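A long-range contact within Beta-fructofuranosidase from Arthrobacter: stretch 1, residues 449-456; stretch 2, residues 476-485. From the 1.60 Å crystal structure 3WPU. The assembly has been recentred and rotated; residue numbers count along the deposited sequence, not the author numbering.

Stretch 1 449-456: TLAPTVKM
Stretch 2 (476-485) EGLGGWADIP

Four direct hydrogen bonds join residues 449-456 to residues 476-485 of this Arthrobacter beta-fructofuranosidase, and three of them run from backbone to backbone. The shortest comes from a side chain: Thr 453 OG1 donates to Asp 483 O at 2.6 Å, an arrangement set by the m rotamer of the threonine (chi1 -66°). The backbone of Thr 453 is used in both directions, its N donating to Gly 480 O at 3.0 Å (N-H...O 166°) and its O accepting from Gly 479 N at 2.7 Å with a more bent angle of 144°. Two residues before Thr 453, Ala 451 O accepts from Ala 482 N at 3.1 Å and an almost straight 172°.

The two stretches run antiparallel. Leu 450 lies across from Ala 482 (CA to CA 4.9 Å), Pro 452 from Trp 481 (CA to CA 4.0 Å), Thr 453 from Gly 479 (CA to CA 5.0 Å) and Val 454 from Leu 478 (CA to CA 5.4 Å). Pro 452 and Trp 481 form a single beta bridge; proline has no N-H to give, and the bonds come from its neighbours, Ala 451 O and Thr 453 N. Pro 452 CA makes a further CA-H...O contact with Gly 480 O at 3.4 Å.

Stretch 1 is extended, with phi/psi of -67/143 at Pro 452, -73/142 at Thr 453 and -123/175 at Val 454. Stretch 2 has no regular helix or strand but bends in a type II turn from Gly 480 to Asp 483, with Trp 481 at -58/127 and Ala 482 at 58/33; a weak bond from Asp 483 N to Gly 480 O (3.4 Å) closes it. Glycine fits two positions before the turn. At Gly 477 (102/-20) a CB would jam against the preceding carbonyl, and at Gly 479 (-86/-148) it would sit 2.7 Å from Thr 453 O. Beyond the direct bonds, water 1 accepts from Lys 455 N (2.9 Å) and lies 2.7 Å from Gly 477 O, linking the two stretches.

Around these polar contacts the packing is apolar. Trp 481 (chi1 -62°, chi2 98°) starts away from stretch 1, yet its indole comes back over Pro 452, whose CG lies 3.6 Å from the centroid of the six-membered ring, 12° off the normal; Pro 452 CD reaches Trp 481 CZ3 at 3.3 Å. The puckered proline ring (C-gamma exo) sets CG over the indole face, while Leu 450 O meets the ring edge, 3.7 Å from Trp 481 CE3. Pro 452 CG also touches Leu 478 CD2 (3.8 Å), the leucine being m,t.

Leu 450, likewise m,t, points toward stretch 2: its CB packs on Ala 482 CB and its CD1 on Ile 484 CD1 (m,t), both at 3.7 Å. At the other end, Val 454 (m) lays CG1 3.4 Å from Gly 477 O and 4.2 Å from Leu 478 CD2. The contact buries 556 Å² in all, with Pro 452 and Thr 453 the most covered residues.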

# COMPACT_ATOMS: atom_id res chain seq x y z
N THR A 449 -1.40 -14.75 -3.81
CA THR A 449 -0.06 -14.67 -4.41
C THR A 449 -0.05 -13.36 -5.25
O THR A 449 -1.11 -12.83 -5.57
CB THR A 449 0.23 -15.90 -5.30
OG1 THR A 449 1.58 -15.86 -5.79
CG2 THR A 449 -0.75 -16.00 -6.48
N LEU A 450 1.13 -12.85 -5.59
CA LEU A 450 1.19 -11.57 -6.29
C LEU A 450 0.81 -11.65 -7.77
O LEU A 450 1.05 -12.66 -8.46
CB LEU A 450 2.56 -10.91 -6.11
CG LEU A 450 2.89 -10.60 -4.65
CD1 LEU A 450 4.25 -9.91 -4.62
CD2 LEU A 450 1.88 -9.72 -3.93
N ALA A 451 0.20 -10.57 -8.24
CA ALA A 451 -0.15 -10.41 -9.65
C ALA A 451 1.12 -10.10 -10.47
O ALA A 451 2.19 -9.93 -9.88
CB ALA A 451 -1.15 -9.29 -9.80
N PRO A 452 1.00 -10.00 -11.82
CA PRO A 452 2.10 -9.43 -12.57
C PRO A 452 2.22 -7.95 -12.22
O PRO A 452 1.22 -7.27 -12.01
CB PRO A 452 1.67 -9.59 -14.04
CG PRO A 452 0.60 -10.66 -14.02
CD PRO A 452 -0.10 -10.43 -12.71
N THR A 453 3.43 -7.47 -12.14
CA THR A 453 3.65 -6.06 -11.91
C THR A 453 3.30 -5.31 -13.18
O THR A 453 3.59 -5.78 -14.29
CB THR A 453 5.10 -5.90 -11.52
OG1 THR A 453 5.28 -6.54 -10.25
CG2 THR A 453 5.52 -4.41 -11.41
N VAL A 454 2.69 -4.14 -13.02
CA VAL A 454 2.23 -3.37 -14.16
C VAL A 454 2.87 -2.00 -14.08
O VAL A 454 3.59 -1.74 -13.14
CB VAL A 454 0.69 -3.28 -14.27
CG1 VAL A 454 0.10 -4.66 -14.50
CG2 VAL A 454 0.06 -2.61 -13.05
N LYS A 455 2.66 -1.19 -15.10
CA LYS A 455 3.34 0.10 -15.18
C LYS A 455 2.33 1.22 -15.43
O LYS A 455 1.61 1.22 -16.44
CB LYS A 455 4.41 0.08 -16.29
CG LYS A 455 5.21 1.37 -16.41
CD LYS A 455 6.39 1.18 -17.35
CE LYS A 455 7.13 2.48 -17.60
NZ LYS A 455 6.47 3.33 -18.64
N MET A 456 2.33 2.21 -14.54
CA MET A 456 1.42 3.32 -14.62
C MET A 456 2.27 4.56 -14.83
O MET A 456 3.12 4.87 -14.00
CB MET A 456 0.62 3.42 -13.32
CG MET A 456 -0.37 4.56 -13.28
SD MET A 456 -1.29 4.61 -11.73
CE MET A 456 0.04 4.82 -10.54
N GLU A 476 1.38 -6.86 -23.11
CA GLU A 476 0.16 -6.03 -23.12
C GLU A 476 -0.09 -5.42 -21.74
O GLU A 476 -1.23 -5.38 -21.23
CB GLU A 476 -1.05 -6.84 -23.60
CG GLU A 476 -2.15 -5.94 -24.17
CD GLU A 476 -3.31 -6.72 -24.79
OE1 GLU A 476 -4.25 -6.07 -25.26
OE2 GLU A 476 -3.29 -7.95 -24.79
N GLY A 477 0.98 -4.94 -21.12
CA GLY A 477 0.90 -4.31 -19.82
C GLY A 477 1.32 -5.15 -18.63
O GLY A 477 1.63 -4.62 -17.56
N LEU A 478 1.33 -6.47 -18.80
CA LEU A 478 1.70 -7.37 -17.69
C LEU A 478 3.20 -7.66 -17.66
O LEU A 478 3.75 -8.23 -18.61
CB LEU A 478 0.96 -8.70 -17.84
CG LEU A 478 -0.57 -8.65 -17.78
CD1 LEU A 478 -1.09 -10.04 -18.08
CD2 LEU A 478 -1.06 -8.19 -16.44
N GLY A 479 3.86 -7.25 -16.59
CA GLY A 479 5.25 -7.60 -16.35
C GLY A 479 5.43 -8.94 -15.64
O GLY A 479 4.65 -9.89 -15.83
N GLY A 480 6.49 -9.01 -14.85
CA GLY A 480 6.85 -10.24 -14.17
C GLY A 480 5.90 -10.56 -13.02
O GLY A 480 5.47 -9.67 -12.31
N TRP A 481 5.55 -11.83 -12.86
CA TRP A 481 4.84 -12.25 -11.67
C TRP A 481 5.65 -11.90 -10.42
O TRP A 481 6.82 -12.27 -10.30
CB TRP A 481 4.58 -13.74 -11.73
CG TRP A 481 3.72 -14.14 -12.87
CD1 TRP A 481 4.12 -14.63 -14.09
CD2 TRP A 481 2.29 -14.08 -12.90
NE1 TRP A 481 3.00 -14.92 -14.87
CE2 TRP A 481 1.87 -14.57 -14.16
CE3 TRP A 481 1.32 -13.67 -11.98
CZ2 TRP A 481 0.54 -14.64 -14.53
CZ3 TRP A 481 -0.02 -13.75 -12.35
CH2 TRP A 481 -0.40 -14.23 -13.62
N ALA A 482 5.02 -11.19 -9.48
CA ALA A 482 5.62 -10.90 -8.17
C ALA A 482 6.94 -10.14 -8.31
O ALA A 482 7.86 -10.27 -7.50
CB ALA A 482 5.77 -12.18 -7.35
N ASP A 483 7.03 -9.30 -9.34
CA ASP A 483 8.25 -8.55 -9.56
C ASP A 483 8.27 -7.30 -8.68
O ASP A 483 7.53 -6.34 -8.93
CB ASP A 483 8.40 -8.19 -11.04
CG ASP A 483 9.76 -7.60 -11.36
OD1 ASP A 483 10.72 -7.86 -10.60
OD2 ASP A 483 9.88 -6.91 -12.40
N ILE A 484 9.13 -7.30 -7.67
CA ILE A 484 9.32 -6.17 -6.78
C ILE A 484 10.82 -5.81 -6.79
O ILE A 484 11.61 -6.25 -5.95
CB ILE A 484 8.80 -6.50 -5.37
CG1 ILE A 484 7.30 -6.80 -5.44
CG2 ILE A 484 9.11 -5.34 -4.42
CD1 ILE A 484 6.61 -7.05 -4.13
N PRO A 485 11.23 -5.07 -7.81
CA PRO A 485 12.66 -4.92 -8.06
C PRO A 485 13.34 -3.87 -7.19
O PRO A 485 12.77 -2.81 -6.91
CB PRO A 485 12.69 -4.48 -9.54
CG PRO A 485 11.42 -3.79 -9.76
CD PRO A 485 10.41 -4.43 -8.86
O HOH W 1 1.16 -1.95 -17.43